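Side-chain contacts in uncharacterized protein (Mycobacterium tuberculosis, PDB 3KFW), which is of unknown function but probably acts as a PaaX-like transcriptional regulator that binds DNA through a helix-turn-helix domain: residues E75-R80 / A190-L195; H89-T94 / L131-D136; T94-G97 / T102-A105; G116-R119 / W123-P126; T197-P202 / A208-A213. All coordinates share one frame; numbering follows the deposited sequence.

Contact 1: E75-R80 / A190-L195; sequences EAMRPR and AMVRHL
Met77, a selenomethionine at the end of helix 64-77, lays its side chain across Leu195 and, with its selenium, beside Val192 on helix 181-195. The closest approach is methyl to methyl: Met77 CE lies 3.7 Å from Leu195 CD1. Nearer the backbones, Met77 CG is 4.2 Å from Leu195 CB, so a looser contact near the middle of the chain accompanies the one at its end, the two side chains running at a slant to each other. The selenium itself has the looser partner, Met77 SE standing 4.4 Å from Val192 CG2. A bend at the last torsion of Met77 (chi3 61°) explains this division: the chain is extended as far as SE, then folds back and swings CE onto the Leu195 branch. Leu195 in turn holds CG anti to its carbonyl carbon (chi1 -64°) and presents CD1. Val192 and Leu195 are three residues apart, which puts both on one side of a regular helix; the backbone bond from Leu195 N to Met191 O, 2.8 Å long, confirms that the helix is intact here. The backbone leaves helical geometry at Arg78, so Met77 is the final residue of its helix. Helix 212-234 adds His220, touching Met77, and Tyr219, touching Val192. No hydrogen bond or charge pair joins the two segments. The contact is therefore dispersive, a selenoether chain fitted against branched aliphatic groups, and the directional bonds at this helix end come from outside the pair, Arg216 to Met77 O and Arg114 to Ala76 O.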
# COMPACT_ATOMS: atom_id res chain seq x y z
N GLU A 75 -28.23 15.32 -13.10
CA GLU A 75 -26.91 15.76 -13.57
C GLU A 75 -25.78 14.78 -13.13
O GLU A 75 -24.59 15.00 -13.41
CB GLU A 75 -26.64 17.23 -13.15
CG GLU A 75 -25.42 17.91 -13.80
CD GLU A 75 -25.25 17.59 -15.28
N ALA A 76 -26.16 13.70 -12.45
CA ALA A 76 -25.24 12.61 -12.10
C ALA A 76 -25.40 11.47 -13.11
O ALA A 76 -24.45 10.74 -13.38
CB ALA A 76 -25.50 12.09 -10.69
N MSE A 77 -26.62 11.33 -13.65
CA MSE A 77 -26.96 10.34 -14.68
C MSE A 77 -26.64 10.87 -16.09
O MSE A 77 -26.43 10.10 -17.01
CB MSE A 77 -28.45 10.01 -14.62
CG MSE A 77 -28.89 8.74 -13.88
SE MSE A 77 -30.85 8.53 -14.23
CE MSE A 77 -30.80 8.36 -16.23
N ARG A 78 -26.68 12.18 -16.25
CA ARG A 78 -26.19 12.83 -17.45
C ARG A 78 -25.34 14.04 -17.07
O ARG A 78 -25.82 15.19 -17.12
CB ARG A 78 -27.33 13.24 -18.40
CG ARG A 78 -26.86 13.14 -19.85
CD ARG A 78 -26.01 11.88 -19.96
NE ARG A 78 -25.19 11.79 -21.16
CZ ARG A 78 -23.99 12.34 -21.32
NH1 ARG A 78 -23.32 12.16 -22.45
NH2 ARG A 78 -23.44 13.08 -20.36
N PRO A 79 -24.08 13.79 -16.64
CA PRO A 79 -23.17 14.83 -16.19
C PRO A 79 -22.40 15.33 -17.37
O PRO A 79 -21.71 14.54 -18.02
CB PRO A 79 -22.22 14.09 -15.24
CG PRO A 79 -22.58 12.65 -15.32
CD PRO A 79 -23.46 12.46 -16.49
N ARG A 80 -22.53 16.62 -17.66
CA ARG A 80 -21.89 17.15 -18.85
C ARG A 80 -20.54 16.40 -19.03
O ARG A 80 -19.71 16.32 -18.11
CB ARG A 80 -21.76 18.68 -18.80
CG ARG A 80 -22.22 19.37 -20.08
N ALA A 190 -33.84 -0.36 -10.23
CA ALA A 190 -32.55 -1.10 -10.41
C ALA A 190 -31.63 -0.40 -11.40
O ALA A 190 -30.39 -0.36 -11.21
CB ALA A 190 -32.78 -2.57 -10.82
N MSE A 191 -32.23 0.14 -12.46
CA MSE A 191 -31.48 0.76 -13.55
C MSE A 191 -30.86 2.06 -13.11
O MSE A 191 -29.76 2.40 -13.56
CB MSE A 191 -32.37 1.06 -14.75
CG MSE A 191 -32.57 -0.12 -15.68
SE MSE A 191 -33.89 0.31 -17.08
CE MSE A 191 -33.54 -1.35 -18.01
N VAL A 192 -31.58 2.80 -12.28
CA VAL A 192 -31.06 4.01 -11.73
C VAL A 192 -29.87 3.65 -10.88
O VAL A 192 -28.84 4.31 -11.00
CB VAL A 192 -32.12 4.80 -10.91
CG1 VAL A 192 -31.46 5.84 -9.99
CG2 VAL A 192 -33.04 5.49 -11.85
N ARG A 193 -30.00 2.63 -10.03
CA ARG A 193 -28.86 2.19 -9.17
C ARG A 193 -27.68 1.70 -10.02
O ARG A 193 -26.53 1.88 -9.65
CB ARG A 193 -29.27 1.11 -8.14
CG ARG A 193 -30.09 1.71 -6.99
CD ARG A 193 -30.42 0.68 -5.91
NE ARG A 193 -31.71 0.01 -6.13
CZ ARG A 193 -31.84 -1.25 -6.56
NH1 ARG A 193 -30.75 -1.97 -6.80
NH2 ARG A 193 -33.06 -1.78 -6.73
N HIS A 194 -27.97 1.12 -11.17
CA HIS A 194 -26.92 0.70 -12.03
C HIS A 194 -26.22 1.87 -12.73
O HIS A 194 -24.98 1.89 -12.82
CB HIS A 194 -27.42 -0.34 -13.02
CG HIS A 194 -26.33 -1.14 -13.63
ND1 HIS A 194 -25.33 -1.72 -12.88
CD2 HIS A 194 -26.06 -1.46 -14.92
CE1 HIS A 194 -24.52 -2.40 -13.67
NE2 HIS A 194 -24.94 -2.26 -14.91
N LEU A 195 -26.97 2.83 -13.23
CA LEU A 195 -26.34 4.01 -13.84
C LEU A 195 -25.43 4.82 -12.89
O LEU A 195 -24.42 5.40 -13.31
CB LEU A 195 -27.39 4.91 -14.47
CG LEU A 195 -28.13 4.22 -15.62
CD1 LEU A 195 -29.45 4.90 -15.97
CD2 LEU A 195 -27.23 4.13 -16.85

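Contact 2: H89-T94 / L131-D136; sequences HMLIVT and LDLESD
In the Cas2-like central domain, whose strand order matches a ferredoxin-like sheet, strand 88-93 is covered on one face by the loop 131-136, with His89 and Leu91 meeting Leu131 and Leu133. This loop links the third and fourth strands, the connection that carries the second helix in the canonical ferredoxin-like fold; here it is irregular. The imidazole of His89 receives Leu131 over a face: CD2 of Leu131 stands 4.2 Å from the ring centroid, only 12° off the normal, a CH-pi contact. Leu131 also approaches with its stem, CB lying 3.4 Å from His89 ND1. The backbone brings that CB to the ring, while chi1 of Leu131 (164°, CG anti to the backbone N), together with chi2, places CD2 over the imidazole. The other branch serves the next inward-facing residue of the strand, Leu131 CD1 coming within 4.2 Å of Leu91 CD1. Leu91 divides its methyls in the same way, since its CD2 is 4.1 Å from Leu133 CD1, and the side chains of these two leucines run antiparallel alongside one another. Leu133 reaches in with the end of its chain rather than its CB. No hydrogen bond spans the contact, so the loop lies on the strand by apolar packing. Phe115, from a loop, and Met143, of strand 141-147, touch both Leu91 and Leu131, and Met110 brings helix 100-112 to the same side of the sheet. Met90 points to the reverse side, where it packs on Met124 of strand 122-126 and on Met90 of the second subunit.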
# COMPACT_ATOMS: atom_id res chain seq x y z
N HIS A 89 -7.56 12.20 -15.24
CA HIS A 89 -7.40 12.74 -13.90
C HIS A 89 -6.81 11.67 -13.03
O HIS A 89 -7.23 10.52 -13.09
CB HIS A 89 -8.75 13.21 -13.33
CG HIS A 89 -9.22 14.51 -13.90
ND1 HIS A 89 -10.55 14.87 -13.99
CD2 HIS A 89 -8.51 15.54 -14.44
CE1 HIS A 89 -10.64 16.07 -14.51
NE2 HIS A 89 -9.42 16.50 -14.79
N MSE A 90 -5.85 12.05 -12.18
CA MSE A 90 -5.21 11.09 -11.28
C MSE A 90 -5.12 11.59 -9.87
O MSE A 90 -4.60 12.66 -9.57
CB MSE A 90 -3.82 10.77 -11.77
CG MSE A 90 -3.34 9.41 -11.31
SE MSE A 90 -1.68 8.94 -12.24
CE MSE A 90 -0.69 9.42 -10.65
N LEU A 91 -5.63 10.81 -8.96
CA LEU A 91 -5.58 11.19 -7.60
C LEU A 91 -4.80 10.12 -6.83
O LEU A 91 -5.20 8.99 -6.80
CB LEU A 91 -7.00 11.38 -7.06
CG LEU A 91 -7.89 12.47 -7.67
CD1 LEU A 91 -9.35 12.31 -7.11
CD2 LEU A 91 -7.37 13.85 -7.39
N ILE A 92 -3.67 10.53 -6.24
CA ILE A 92 -2.76 9.72 -5.45
C ILE A 92 -3.01 10.02 -3.97
O ILE A 92 -2.84 11.16 -3.55
CB ILE A 92 -1.27 10.14 -5.75
CG1 ILE A 92 -0.97 10.11 -7.24
CG2 ILE A 92 -0.25 9.24 -5.00
CD1 ILE A 92 -1.28 8.81 -7.82
N VAL A 93 -3.38 9.03 -3.18
CA VAL A 93 -3.58 9.36 -1.77
C VAL A 93 -2.25 9.40 -1.04
O VAL A 93 -1.45 8.47 -1.15
CB VAL A 93 -4.75 8.55 -1.08
CG1 VAL A 93 -5.43 7.57 -2.04
CG2 VAL A 93 -4.31 7.91 0.26
N THR A 94 -1.99 10.50 -0.34
CA THR A 94 -0.67 10.74 0.27
C THR A 94 -0.79 10.77 1.76
O THR A 94 0.18 11.03 2.47
CB THR A 94 -0.01 12.04 -0.23
OG1 THR A 94 -0.93 13.13 -0.11
CG2 THR A 94 0.48 11.91 -1.71
N LEU A 131 -13.77 17.22 -12.82
CA LEU A 131 -13.37 17.01 -11.42
C LEU A 131 -13.35 18.30 -10.59
O LEU A 131 -12.62 19.24 -10.89
CB LEU A 131 -11.98 16.36 -11.33
CG LEU A 131 -11.23 16.40 -9.98
CD1 LEU A 131 -11.60 15.24 -9.06
CD2 LEU A 131 -9.72 16.50 -10.19
N ASP A 132 -14.16 18.35 -9.56
CA ASP A 132 -13.94 19.35 -8.56
C ASP A 132 -13.64 18.60 -7.28
O ASP A 132 -14.41 17.73 -6.88
CB ASP A 132 -15.14 20.27 -8.42
CG ASP A 132 -14.73 21.69 -8.06
OD1 ASP A 132 -13.94 21.86 -7.10
OD2 ASP A 132 -15.19 22.65 -8.74
N LEU A 133 -12.51 18.91 -6.66
CA LEU A 133 -12.14 18.26 -5.41
C LEU A 133 -13.00 18.76 -4.25
O LEU A 133 -13.05 19.96 -4.01
CB LEU A 133 -10.65 18.43 -5.15
CG LEU A 133 -9.86 17.25 -5.72
CD1 LEU A 133 -8.36 17.60 -5.96
CD2 LEU A 133 -10.07 16.04 -4.81
N GLU A 134 -13.66 17.85 -3.52
CA GLU A 134 -14.70 18.21 -2.55
C GLU A 134 -14.21 18.92 -1.26
O GLU A 134 -14.48 18.48 -0.13
CB GLU A 134 -15.69 17.03 -2.29
CG GLU A 134 -15.19 15.84 -1.43
CD GLU A 134 -15.99 15.62 -0.12
OE1 GLU A 134 -15.92 16.49 0.80
OE2 GLU A 134 -16.67 14.57 -0.00
N SER A 135 -13.50 20.03 -1.45
CA SER A 135 -12.99 20.88 -0.37
C SER A 135 -11.87 20.20 0.43
O SER A 135 -10.88 19.70 -0.15
CB SER A 135 -14.14 21.38 0.56
OG SER A 135 -15.07 22.22 -0.10
N ASP A 136 -12.03 20.21 1.75
CA ASP A 136 -11.15 19.54 2.70
C ASP A 136 -11.21 18.02 2.53
O ASP A 136 -10.35 17.47 1.84
CB ASP A 136 -11.49 19.94 4.15
CG ASP A 136 -10.59 21.06 4.70
OD1 ASP A 136 -10.59 21.24 5.93
OD2 ASP A 136 -9.89 21.74 3.92

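Contact 3: T94-G97 / T102-A105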
# COMPACT_ATOMS: atom_id res chain seq x y z
N THR A 94 -1.99 10.50 -0.34
CA THR A 94 -0.67 10.74 0.27
C THR A 94 -0.79 10.77 1.76
O THR A 94 0.18 11.03 2.47
CB THR A 94 -0.01 12.04 -0.23
OG1 THR A 94 -0.93 13.13 -0.11
CG2 THR A 94 0.48 11.91 -1.71
N SER A 95 -1.99 10.47 2.24
CA SER A 95 -2.31 10.49 3.64
C SER A 95 -3.23 9.35 3.93
O SER A 95 -4.16 9.11 3.18
CB SER A 95 -3.01 11.79 4.01
OG SER A 95 -2.13 12.66 4.69
N ILE A 96 -2.99 8.66 5.04
CA ILE A 96 -3.96 7.73 5.61
C ILE A 96 -4.93 8.50 6.55
O ILE A 96 -4.50 9.13 7.53
CB ILE A 96 -3.25 6.57 6.39
CG1 ILE A 96 -2.16 5.89 5.52
CG2 ILE A 96 -4.28 5.58 7.00
CD1 ILE A 96 -1.41 4.70 6.22
N GLY A 97 -6.22 8.42 6.24
CA GLY A 97 -7.30 8.98 7.08
C GLY A 97 -7.24 8.46 8.49
O GLY A 97 -6.97 7.29 8.69
N THR A 102 -13.73 7.84 8.16
CA THR A 102 -12.83 8.57 7.23
C THR A 102 -12.23 7.77 6.07
O THR A 102 -12.32 8.20 4.90
CB THR A 102 -11.69 9.29 8.04
OG1 THR A 102 -12.29 10.13 9.04
CG2 THR A 102 -10.89 10.15 7.21
N ARG A 103 -11.61 6.62 6.34
CA ARG A 103 -11.11 5.81 5.16
C ARG A 103 -12.26 5.32 4.33
O ARG A 103 -12.21 5.40 3.14
CB ARG A 103 -10.26 4.64 5.57
CG ARG A 103 -9.09 5.02 6.45
CD ARG A 103 -8.25 3.85 6.77
NE ARG A 103 -8.88 2.97 7.78
CZ ARG A 103 -8.78 3.12 9.12
NH1 ARG A 103 -8.11 4.14 9.68
NH2 ARG A 103 -9.37 2.25 9.92
N ALA A 104 -13.36 4.89 4.96
CA ALA A 104 -14.57 4.48 4.19
C ALA A 104 -15.19 5.61 3.39
O ALA A 104 -15.69 5.38 2.31
CB ALA A 104 -15.63 3.77 5.11
N ALA A 105 -15.17 6.84 3.91
CA ALA A 105 -15.76 7.98 3.18
C ALA A 105 -14.88 8.32 2.01
O ALA A 105 -15.38 8.67 0.96
CB ALA A 105 -16.00 9.22 4.09
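The guanidinium of Arg103 is met at its edge, close to its own plane, by the carbonyl oxygen of Gly97. Arg103 NH1 donates to Gly97 O over 3.5 Å with an N-H...O angle of 150°, a hydrogen bond that is weak because of its length, though the angle is reasonable. The same oxygen lies beside the aliphatic stem, 3.8 Å from Arg103 CG, so the side chain curls round the carbonyl rather than meeting it end on. A bend at chi3 (-76°) produces that curl and turns the guanidinium back toward the loop. Farther up the loop Ile96 touches the stem too, its CG2 being 4.3 Å from Arg103 CD. Thr102 provides the remaining contact: chi1 of -55° puts OG1 beside the backbone N and leaves CG2 anti to it, with this methyl 3.8 Å from Gly97 CA. The hydroxyl takes no part in this packing, because Thr102 OG1 is hydrogen-bonded to Asp99 OD1 in the link that leads into helix 100-112. Segments 94-97 and 102-105 flank the bend between the first strand of the Cas2-like domain and the helix that follows, with the CA atoms of Gly97 and Arg103 5.3 Å apart. Other copies of the protein approach the same place: Arg103 NH2 makes a weak hydrogen bond to Gln157 O of the fourth subunit, and Ile96 packs on Thr94 of the third. The chemistry implies a modest hold within the chain, one long N-H...O bond supplemented by methyl and methylene contacts, while the arginine's second terminal nitrogen is directed to a subunit interface.

Contact 4: G116-R119 / W123-P126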
# COMPACT_ATOMS: atom_id res chain seq x y z
N GLY A 116 -11.80 4.98 -10.74
CA GLY A 116 -11.50 3.57 -10.52
C GLY A 116 -10.15 3.42 -9.82
O GLY A 116 -9.23 4.23 -9.98
N GLU A 117 -10.04 2.40 -9.03
CA GLU A 117 -8.83 2.16 -8.30
C GLU A 117 -7.86 1.29 -9.15
O GLU A 117 -8.11 0.09 -9.34
CB GLU A 117 -9.19 1.48 -6.97
CG GLU A 117 -8.01 1.20 -6.09
CD GLU A 117 -8.45 0.82 -4.72
OE1 GLU A 117 -7.72 1.14 -3.76
OE2 GLU A 117 -9.55 0.23 -4.59
N LEU A 118 -6.78 1.91 -9.64
CA LEU A 118 -5.75 1.17 -10.36
C LEU A 118 -5.07 0.20 -9.43
O LEU A 118 -4.57 -0.85 -9.87
CB LEU A 118 -4.70 2.09 -10.99
CG LEU A 118 -3.52 1.43 -11.76
CD1 LEU A 118 -3.89 0.46 -12.93
CD2 LEU A 118 -2.53 2.48 -12.26
N ARG A 119 -5.05 0.53 -8.14
CA ARG A 119 -4.25 -0.22 -7.15
C ARG A 119 -4.29 0.59 -5.89
O ARG A 119 -4.80 1.72 -5.89
CB ARG A 119 -2.81 -0.43 -7.67
CG ARG A 119 -1.88 0.79 -7.78
CD ARG A 119 -0.39 0.41 -7.38
NE ARG A 119 -0.24 0.74 -5.96
CZ ARG A 119 0.46 0.06 -5.04
NH1 ARG A 119 1.20 -1.00 -5.35
NH2 ARG A 119 0.43 0.49 -3.79
N TRP A 123 -6.13 6.37 -7.89
CA TRP A 123 -7.43 6.41 -8.49
C TRP A 123 -7.34 7.25 -9.75
O TRP A 123 -6.59 8.22 -9.77
CB TRP A 123 -8.42 7.02 -7.51
CG TRP A 123 -8.65 6.25 -6.27
CD1 TRP A 123 -7.87 6.29 -5.12
CD2 TRP A 123 -9.73 5.38 -5.98
NE1 TRP A 123 -8.41 5.50 -4.15
CE2 TRP A 123 -9.55 4.91 -4.64
CE3 TRP A 123 -10.84 4.93 -6.71
CZ2 TRP A 123 -10.40 3.99 -4.04
CZ3 TRP A 123 -11.71 4.02 -6.11
CH2 TRP A 123 -11.48 3.55 -4.79
N MSE A 124 -8.05 6.86 -10.81
CA MSE A 124 -7.96 7.57 -12.11
C MSE A 124 -9.26 7.56 -12.79
O MSE A 124 -10.11 6.75 -12.48
CB MSE A 124 -7.03 6.89 -13.10
CG MSE A 124 -5.65 6.84 -12.69
SE MSE A 124 -4.58 5.67 -13.82
CE MSE A 124 -4.39 6.88 -15.34
N ARG A 125 -9.40 8.44 -13.77
CA ARG A 125 -10.52 8.41 -14.69
C ARG A 125 -10.19 9.36 -15.83
O ARG A 125 -9.29 10.17 -15.69
CB ARG A 125 -11.86 8.79 -14.01
CG ARG A 125 -11.96 10.25 -13.63
CD ARG A 125 -13.27 10.84 -14.11
NE ARG A 125 -14.28 9.79 -14.19
CZ ARG A 125 -14.85 9.38 -15.31
NH1 ARG A 125 -14.53 9.94 -16.45
NH2 ARG A 125 -15.74 8.41 -15.27
N PRO A 126 -10.87 9.22 -16.99
CA PRO A 126 -10.62 10.19 -18.07
C PRO A 126 -11.03 11.60 -17.64
O PRO A 126 -11.90 11.73 -16.80
CB PRO A 126 -11.50 9.68 -19.20
CG PRO A 126 -11.76 8.25 -18.89
CD PRO A 126 -11.73 8.10 -17.42
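Two backbone hydrogen bonds of equal length tie Gly116 to Met124: Gly116 N donates to Met124 O at 3.0 Å, and Met124 N returns the bond to Gly116 O at 3.0 Å. They define an antiparallel hydrogen-bonded pair in the hairpin of strands 116-119 and 122-126; Glu117 and Trp123 form the adjoining non-hydrogen-bonded pair. Gly116 O also receives a CA-H...O contact from Trp123 CA, 3.2 Å away. Beyond the backbone, Glu117 lies over one face of the Trp123 indole. Its CB is 3.7 Å from the centroid of the six-membered ring, 11° off the normal, a CH-pi contact. Because CG is anti to the backbone N (chi1 -178°) and the chain runs on extended, the carboxylate continues over the ring, its plane 17° from that of the indole and its CD 3.8 Å from Trp123 CZ2. The acid's strongest partner lies outside the hairpin: Arg107 of helix 100-112 forms a salt bridge with OE2. On the face that carries Met124, its SE meets Leu118 CD2 at 4.1 Å, from the corner where the chain turns, and Leu154 of helix 151-158 touches both. The carboxylate stacked on the indole thus has a cationic partner in the neighbouring helix, whose charge probably offsets its own and helps keep it flat on the ring.

Contact 5: T197-P202 / A208-A213; sequences TDPMLP and ADWPGA
An Asx turn at Asp198, in the loop that follows helix 181-195, faces the indole of Trp210. Asp198 OD1 accepts from Met200 N at 2.7 Å with an N-H...O angle of 166°, the donor standing well above the carboxylate plane rather than in it. That same oxygen lies at the rim of the indole, in the ring plane, 3.5 Å from Trp210 CZ2. Pro199, the middle residue of the turn, meets the same end of the indole head-on from across the contact: its CG is 3.7 Å from Trp210 CH2, and its CD reaches the ring edge 3.9 Å from Trp210 CZ2. In the family's C-terminal domain this joins the loop to the start of helix 212-234, for Pro211 occupies the N-cap position and the tryptophan directly precedes it. Trp210 holds CG anti to the backbone N (chi1 -170°), which carries the benzo end of the indole toward the turn. Pro211 CD lies over one face of the indole, toward its rim, and Trp164 of helix 161-177 stacks on Trp210. The other carboxylate oxygen, Asp198 OD2, forms a salt bridge with Arg216 of helix 212-234.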
# COMPACT_ATOMS: atom_id res chain seq x y z
N THR A 197 -23.37 3.92 -10.95
CA THR A 197 -22.03 3.36 -11.01
C THR A 197 -21.42 3.44 -12.39
O THR A 197 -20.33 2.90 -12.59
CB THR A 197 -21.96 1.85 -10.54
OG1 THR A 197 -22.41 1.00 -11.57
CG2 THR A 197 -22.76 1.57 -9.22
N ASP A 198 -22.11 4.08 -13.35
CA ASP A 198 -21.63 4.15 -14.72
C ASP A 198 -20.26 4.84 -14.76
O ASP A 198 -20.12 5.97 -14.23
CB ASP A 198 -22.62 4.93 -15.57
CG ASP A 198 -22.29 4.87 -17.10
OD1 ASP A 198 -21.13 4.65 -17.55
OD2 ASP A 198 -23.25 5.04 -17.86
N PRO A 199 -19.26 4.19 -15.39
CA PRO A 199 -17.98 4.88 -15.43
C PRO A 199 -17.92 6.05 -16.39
O PRO A 199 -16.92 6.76 -16.40
CB PRO A 199 -16.98 3.78 -15.78
CG PRO A 199 -17.78 2.72 -16.39
CD PRO A 199 -19.11 2.77 -15.73
N MSE A 200 -18.99 6.28 -17.18
CA MSE A 200 -19.15 7.52 -17.95
C MSE A 200 -17.99 7.70 -18.87
O MSE A 200 -17.39 8.78 -18.88
CB MSE A 200 -19.13 8.68 -16.99
CG MSE A 200 -20.12 9.69 -17.28
SE MSE A 200 -21.78 8.75 -17.04
CE MSE A 200 -22.15 9.18 -15.18
N LEU A 201 -17.65 6.64 -19.62
CA LEU A 201 -16.44 6.62 -20.41
C LEU A 201 -16.63 7.43 -21.68
O LEU A 201 -17.73 7.45 -22.24
CB LEU A 201 -16.05 5.16 -20.75
CG LEU A 201 -15.47 4.23 -19.67
CD1 LEU A 201 -15.24 2.83 -20.17
CD2 LEU A 201 -14.14 4.73 -19.11
N PRO A 202 -15.57 8.08 -22.18
CA PRO A 202 -15.74 8.75 -23.47
C PRO A 202 -15.89 7.75 -24.62
O PRO A 202 -15.31 6.66 -24.56
CB PRO A 202 -14.40 9.47 -23.64
CG PRO A 202 -13.42 8.60 -22.93
CD PRO A 202 -14.15 7.91 -21.81
N ALA A 208 -18.58 -1.73 -27.99
CA ALA A 208 -19.81 -1.57 -28.79
C ALA A 208 -21.04 -2.30 -28.22
O ALA A 208 -22.16 -2.01 -28.63
CB ALA A 208 -19.57 -2.01 -30.21
N ASP A 209 -20.83 -3.26 -27.31
CA ASP A 209 -21.94 -3.86 -26.58
C ASP A 209 -22.22 -3.11 -25.24
O ASP A 209 -22.89 -3.64 -24.39
CB ASP A 209 -21.78 -5.38 -26.38
CG ASP A 209 -20.56 -5.76 -25.54
OD1 ASP A 209 -19.63 -4.91 -25.41
OD2 ASP A 209 -20.53 -6.93 -25.00
N TRP A 210 -21.74 -1.87 -25.11
CA TRP A 210 -22.01 -1.08 -23.92
C TRP A 210 -23.54 -0.72 -23.80
O TRP A 210 -24.09 -0.09 -24.72
CB TRP A 210 -21.16 0.19 -23.96
CG TRP A 210 -21.20 0.94 -22.69
CD1 TRP A 210 -21.89 2.10 -22.44
CD2 TRP A 210 -20.52 0.60 -21.44
NE1 TRP A 210 -21.69 2.50 -21.13
CE2 TRP A 210 -20.87 1.61 -20.49
CE3 TRP A 210 -19.68 -0.45 -21.05
CZ2 TRP A 210 -20.39 1.60 -19.18
CZ3 TRP A 210 -19.19 -0.47 -19.74
CH2 TRP A 210 -19.55 0.55 -18.81
N PRO A 211 -24.22 -1.13 -22.70
CA PRO A 211 -25.68 -0.89 -22.51
C PRO A 211 -26.11 0.49 -21.93
O PRO A 211 -27.28 0.66 -21.63
CB PRO A 211 -26.10 -2.02 -21.52
CG PRO A 211 -24.87 -2.23 -20.66
CD PRO A 211 -23.65 -1.93 -21.59
N GLY A 212 -25.21 1.46 -21.82
CA GLY A 212 -25.51 2.78 -21.21
C GLY A 212 -26.70 3.52 -21.80
O GLY A 212 -27.65 3.87 -21.08
N ALA A 213 -26.66 3.73 -23.11
CA ALA A 213 -27.71 4.43 -23.86
C ALA A 213 -29.07 3.70 -23.80
O ALA A 213 -30.15 4.35 -23.65
CB ALA A 213 -27.27 4.64 -25.30

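From the N terminus, contact 1 opens at the end of helix 64-77 and closes 110 residues later on helix 181-195, enclosing contacts 2, 3 and 4. Contact 2 closes the next loop, from strand 88-93 to 131-136, and encloses contact 4, while contact 3 starts from the same stretch at the shared Thr94 and turns the chain into helix 100-112. Contact 4 is a hairpin, whose strand 122-126 pairs with strand 88-93 of contact 2. Contact 5 comes after contact 1 has closed and crosses none. It touches contact 1 through Met200 against Ala76 and Pro79, and contact 4 through Pro126 against Pro202, joining the C-terminal helices to the Cas2-like sheet.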